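Local structure of phosphotriesterase family protein (Listeria monocytogenes serotype 4b str. H7858, 3PNZ) at residues R73-V78 / E144-K149; K47-V52 / S82-I87. The protein is a zinc-binding lactonase of the amidohydrolase superfamily that probably hydrolyses phosphorylated sugar lactones. All blocks are in the same frame, centred on the assembly; numbering follows the deposited sequence.

Contact 1 of 2, residues R73-V78 / E144-K149; sequences RRVLDV and EGTPYK
A salt bridge carries the polar half of this contact. Arg73 reaches out with an extended chain from CG to NE, and its NH1 donates to Glu144 OE1 at 3.0 Å. The bond is bent, with an N-H...O angle of 144°, and it takes the anti lone pair of OE1, the one turned away from OE2. Guanidinium and carboxylate planes stand 58° apart, so the two groups meet through one N-O pair and not as a flat two-pronged pair; OE1 also lies along the methylenes of Arg73, 3.4 Å from its CG. Further bonds hold the guanidinium: NH1 also pairs with Glu138, NE donates to Thr67 O and NH2 to Thr92 O, while Glu144 OE2 has a second cation in Lys106. Two waters add to the polar network, one joining Arg73 N to Glu144 OE1, the other accepting from Val75 N and donating to Glu144 OE2 (2.8 Å from the water oxygen). In the phosphotriesterase-family TIM barrel this ties the N-terminal end of helix 75-85, with Arg74 as N-cap, to the loop that leads into strand 150-152; the Arg73 side chain lies about 11 Å from a bound zinc. The apolar half begins two residues later, at Val75 and Leu76. Val75 CG1, anti to the backbone N (chi1 179°), approaches Thr146 OG1 at 3.6 Å and Tyr148 CB at 4.0 Å. Leu76 sends CD2 against Thr146 CG2 and to the edge of the Tyr148 ring, near its plane, 3.7 Å from CE2. Thr146 OG1 is hydrogen-bonded to Leu143 O and accepts from Tyr148 N at 3.2 Å, which makes an ST turn.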
# COMPACT_ATOMS: atom_id res chain seq x y z
N ARG A 73 7.61 3.97 -10.77
CA ARG A 73 6.30 3.64 -11.31
C ARG A 73 6.35 3.40 -12.82
O ARG A 73 7.14 4.02 -13.53
CB ARG A 73 5.30 4.75 -11.02
CG ARG A 73 5.16 5.14 -9.55
CD ARG A 73 3.87 5.93 -9.42
NE ARG A 73 3.60 6.53 -8.12
CZ ARG A 73 3.82 7.81 -7.83
NH1 ARG A 73 4.37 8.63 -8.73
NH2 ARG A 73 3.50 8.28 -6.64
N ARG A 74 5.48 2.50 -13.27
CA ARG A 74 5.18 2.32 -14.68
C ARG A 74 3.67 2.46 -14.84
O ARG A 74 2.96 1.49 -15.13
CB ARG A 74 5.67 0.95 -15.16
CG ARG A 74 7.19 0.81 -15.19
CD ARG A 74 7.79 1.90 -16.06
NE ARG A 74 9.23 1.76 -16.30
CZ ARG A 74 10.18 2.32 -15.56
NH1 ARG A 74 9.88 3.06 -14.49
NH2 ARG A 74 11.45 2.13 -15.88
N VAL A 75 3.17 3.68 -14.63
CA VAL A 75 1.74 3.93 -14.54
C VAL A 75 0.98 3.54 -15.81
O VAL A 75 -0.11 2.97 -15.73
CB VAL A 75 1.45 5.41 -14.20
CG1 VAL A 75 -0.05 5.67 -14.15
CG2 VAL A 75 2.10 5.76 -12.87
N LEU A 76 1.54 3.82 -16.98
CA LEU A 76 0.86 3.48 -18.22
C LEU A 76 0.69 1.97 -18.37
O LEU A 76 -0.33 1.50 -18.88
CB LEU A 76 1.56 4.08 -19.44
CG LEU A 76 1.58 5.61 -19.47
CD1 LEU A 76 2.39 6.12 -20.66
CD2 LEU A 76 0.16 6.16 -19.50
N ASP A 77 1.68 1.20 -17.93
CA ASP A 77 1.60 -0.26 -18.01
C ASP A 77 0.53 -0.79 -17.06
O ASP A 77 -0.24 -1.68 -17.40
CB ASP A 77 2.95 -0.91 -17.67
CG ASP A 77 4.00 -0.68 -18.75
OD1 ASP A 77 3.71 -0.96 -19.93
OD2 ASP A 77 5.12 -0.24 -18.41
N VAL A 78 0.49 -0.24 -15.85
CA VAL A 78 -0.52 -0.64 -14.88
C VAL A 78 -1.93 -0.28 -15.37
O VAL A 78 -2.86 -1.07 -15.24
CB VAL A 78 -0.23 -0.03 -13.49
CG1 VAL A 78 -1.36 -0.35 -12.51
CG2 VAL A 78 1.11 -0.56 -12.96
N GLU A 144 2.58 11.26 -12.59
CA GLU A 144 3.72 11.29 -13.50
C GLU A 144 3.40 11.69 -14.94
O GLU A 144 3.86 11.04 -15.88
CB GLU A 144 4.44 9.94 -13.49
CG GLU A 144 4.85 9.54 -12.10
CD GLU A 144 5.81 8.37 -12.08
OE1 GLU A 144 6.22 7.99 -10.96
OE2 GLU A 144 6.16 7.83 -13.15
N GLY A 145 2.63 12.76 -15.10
CA GLY A 145 2.31 13.26 -16.43
C GLY A 145 1.21 12.50 -17.16
O GLY A 145 0.91 12.81 -18.32
N THR A 146 0.62 11.50 -16.51
CA THR A 146 -0.47 10.73 -17.11
C THR A 146 -1.80 11.24 -16.57
O THR A 146 -1.83 12.00 -15.60
CB THR A 146 -0.35 9.23 -16.79
OG1 THR A 146 -0.81 8.99 -15.45
CG2 THR A 146 1.11 8.75 -16.95
N PRO A 147 -2.91 10.80 -17.18
CA PRO A 147 -4.24 11.18 -16.68
C PRO A 147 -4.75 10.26 -15.58
O PRO A 147 -5.91 10.40 -15.17
CB PRO A 147 -5.14 11.03 -17.91
CG PRO A 147 -4.25 10.58 -19.04
CD PRO A 147 -3.01 10.03 -18.43
N TYR A 148 -3.93 9.32 -15.11
CA TYR A 148 -4.40 8.37 -14.12
C TYR A 148 -4.08 8.87 -12.71
O TYR A 148 -2.91 8.95 -12.33
CB TYR A 148 -3.79 6.99 -14.39
CG TYR A 148 -4.05 6.55 -15.82
CD1 TYR A 148 -5.32 6.15 -16.22
CD2 TYR A 148 -3.04 6.58 -16.77
CE1 TYR A 148 -5.57 5.77 -17.53
CE2 TYR A 148 -3.28 6.20 -18.08
CZ TYR A 148 -4.55 5.80 -18.46
OH TYR A 148 -4.80 5.42 -19.76
N LYS A 149 -5.12 9.23 -11.97
CA LYS A 149 -4.94 9.86 -10.67
C LYS A 149 -4.76 8.83 -9.56
O LYS A 149 -5.32 7.74 -9.62
CB LYS A 149 -6.15 10.73 -10.33
CG LYS A 149 -6.56 11.70 -11.43
CD LYS A 149 -7.86 12.40 -11.08
CE LYS A 149 -8.48 13.05 -12.30
NZ LYS A 149 -9.88 13.45 -12.00
O HOH W 1 8.40 6.73 -10.28
O HOH W 2 4.99 5.97 -14.85

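Contact 2 of 2, residues K47-V52 / S82-I87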
# COMPACT_ATOMS: atom_id res chain seq x y z
N LYS A 47 3.76 -10.29 -18.16
CA LYS A 47 3.90 -11.25 -17.06
C LYS A 47 3.11 -10.79 -15.82
O LYS A 47 2.38 -11.58 -15.22
CB LYS A 47 5.37 -11.51 -16.72
CG LYS A 47 6.11 -12.30 -17.80
CD LYS A 47 7.56 -12.57 -17.44
CE LYS A 47 8.25 -13.37 -18.53
NZ LYS A 47 9.68 -13.60 -18.24
N SER A 48 3.24 -9.52 -15.46
CA SER A 48 2.46 -8.98 -14.35
C SER A 48 0.98 -9.18 -14.63
O SER A 48 0.22 -9.57 -13.75
CB SER A 48 2.76 -7.50 -14.12
OG SER A 48 4.13 -7.30 -13.81
N GLN A 49 0.58 -8.93 -15.88
CA GLN A 49 -0.82 -9.06 -16.25
C GLN A 49 -1.37 -10.47 -16.04
O GLN A 49 -2.52 -10.65 -15.63
CB GLN A 49 -1.04 -8.60 -17.70
CG GLN A 49 -2.47 -8.78 -18.16
CD GLN A 49 -2.75 -8.07 -19.47
OE1 GLN A 49 -2.08 -7.09 -19.81
NE2 GLN A 49 -3.75 -8.55 -20.20
N LEU A 50 -0.56 -11.48 -16.30
CA LEU A 50 -1.01 -12.85 -16.11
C LEU A 50 -1.37 -13.13 -14.64
O LEU A 50 -2.36 -13.82 -14.37
CB LEU A 50 0.03 -13.85 -16.62
CG LEU A 50 0.19 -13.85 -18.14
CD1 LEU A 50 1.44 -14.61 -18.57
CD2 LEU A 50 -1.05 -14.44 -18.79
N ASP A 51 -0.60 -12.58 -13.70
CA ASP A 51 -0.95 -12.72 -12.29
C ASP A 51 -2.24 -11.95 -11.94
O ASP A 51 -3.11 -12.46 -11.24
CB ASP A 51 0.19 -12.25 -11.38
CG ASP A 51 1.21 -13.36 -11.11
OD1 ASP A 51 1.27 -13.87 -9.96
OD2 ASP A 51 1.96 -13.71 -12.05
N VAL A 52 -2.35 -10.72 -12.43
CA VAL A 52 -3.56 -9.94 -12.18
C VAL A 52 -4.78 -10.67 -12.76
O VAL A 52 -5.86 -10.69 -12.15
CB VAL A 52 -3.44 -8.51 -12.76
CG1 VAL A 52 -4.75 -7.75 -12.59
CG2 VAL A 52 -2.29 -7.77 -12.09
N SER A 82 -5.05 -2.86 -16.06
CA SER A 82 -6.39 -2.61 -15.54
C SER A 82 -7.42 -2.71 -16.67
O SER A 82 -8.42 -3.43 -16.56
CB SER A 82 -6.47 -1.23 -14.90
OG SER A 82 -7.76 -0.99 -14.36
N LYS A 83 -7.16 -1.99 -17.75
CA LYS A 83 -8.06 -2.02 -18.91
C LYS A 83 -8.30 -3.44 -19.44
O LYS A 83 -9.44 -3.84 -19.67
CB LYS A 83 -7.52 -1.13 -20.02
CG LYS A 83 -8.33 -1.22 -21.31
CD LYS A 83 -8.38 0.12 -22.03
CE LYS A 83 -7.00 0.57 -22.49
NZ LYS A 83 -7.12 1.75 -23.40
N GLU A 84 -7.22 -4.20 -19.62
CA GLU A 84 -7.32 -5.53 -20.21
C GLU A 84 -7.93 -6.59 -19.29
O GLU A 84 -8.62 -7.49 -19.75
CB GLU A 84 -5.96 -6.00 -20.75
CG GLU A 84 -5.41 -5.16 -21.89
CD GLU A 84 -4.18 -5.78 -22.54
OE1 GLU A 84 -4.14 -7.02 -22.66
OE2 GLU A 84 -3.26 -5.03 -22.93
N THR A 85 -7.68 -6.50 -17.99
CA THR A 85 -8.16 -7.51 -17.06
C THR A 85 -9.49 -7.16 -16.41
O THR A 85 -10.20 -8.04 -15.91
CB THR A 85 -7.16 -7.74 -15.91
OG1 THR A 85 -7.05 -6.53 -15.15
CG2 THR A 85 -5.80 -8.15 -16.45
N GLY A 86 -9.81 -5.87 -16.38
CA GLY A 86 -11.01 -5.41 -15.70
C GLY A 86 -10.81 -5.16 -14.21
O GLY A 86 -11.75 -4.74 -13.52
N ILE A 87 -9.60 -5.40 -13.71
CA ILE A 87 -9.31 -5.17 -12.29
C ILE A 87 -9.16 -3.68 -12.03
O ILE A 87 -8.43 -2.99 -12.73
CB ILE A 87 -8.03 -5.91 -11.84
CG1 ILE A 87 -8.21 -7.42 -11.99
CG2 ILE A 87 -7.65 -5.54 -10.40
CD1 ILE A 87 -9.36 -7.98 -11.18
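Helical throughout, residues 47-52 face the last turn of helix 75-85 and the start of the loop behind it; the backbones come nearest at Val52 and Thr85, whose CA atoms are 7.1 Å apart. Gly86, with positive phi (86°), takes the chain out of the helix and turns it toward strand 88-92. This is packing between two successive outer helices of the phosphotriesterase-family TIM barrel, 45-57 and 75-85, and strand 62-65 lies between them in sequence. At one end the contact is polar. Gln49, its CG anti to the backbone N (chi1 177°) and its chain extended, crosses Glu84 at about a right angle, and NE2 donates to Glu84 OE1 over 2.9 Å in an almost straight bond (168°). The acceptor lies in the amide plane, yet the donor comes to OE1 from above the carboxylate plane, the two planes being nearly perpendicular. Lys45 NZ links the same two residues, hydrogen-bonded to Gln49 OE1 and salt-bridged to Glu84 OE2, which also accepts from Gln80; the lysine probably helps to offset the carboxylate charge. Further along, the contact turns apolar. Thr85 CG2 touches Gln49 CG at 3.8 Å, the two side chains running past each other in opposite senses. Val52 points CG1 into the corner made by Thr85 and Ile87, 3.5 Å from Ile87 CG1, and Ile81 packs on the same valine. Around the end of helix 75-85 two side chains bond to the backbone: Ser82 OG donates to Ile87 O in the carbonyl plane at 2.7 Å, and Thr85 OG1, hydrogen-bonded to Ile81 O, accepts from Ile87 N at 3.1 Å in an ST turn.

From the N terminus, the chain passes strand 19-23 and helix 30-33 before helix 45-57, then strand 62-65 and helix 75-85, whose final turn comes back to residues 47-52; contact 2 thus closes a loop of 29 intervening residues. Contact 1 opens at the beginning of that same helix and closes much later, where residues 144-149 follow helix 128-140 and precede strand 150-152, with 65 residues in between. The segments therefore alternate along the chain, and the two contacts cross. Helix 75-85 serves both: its N-terminal end is tied to the loop before strand 150-152, and its C-terminal end to the preceding helix. The contact centres lie about 15 Å apart.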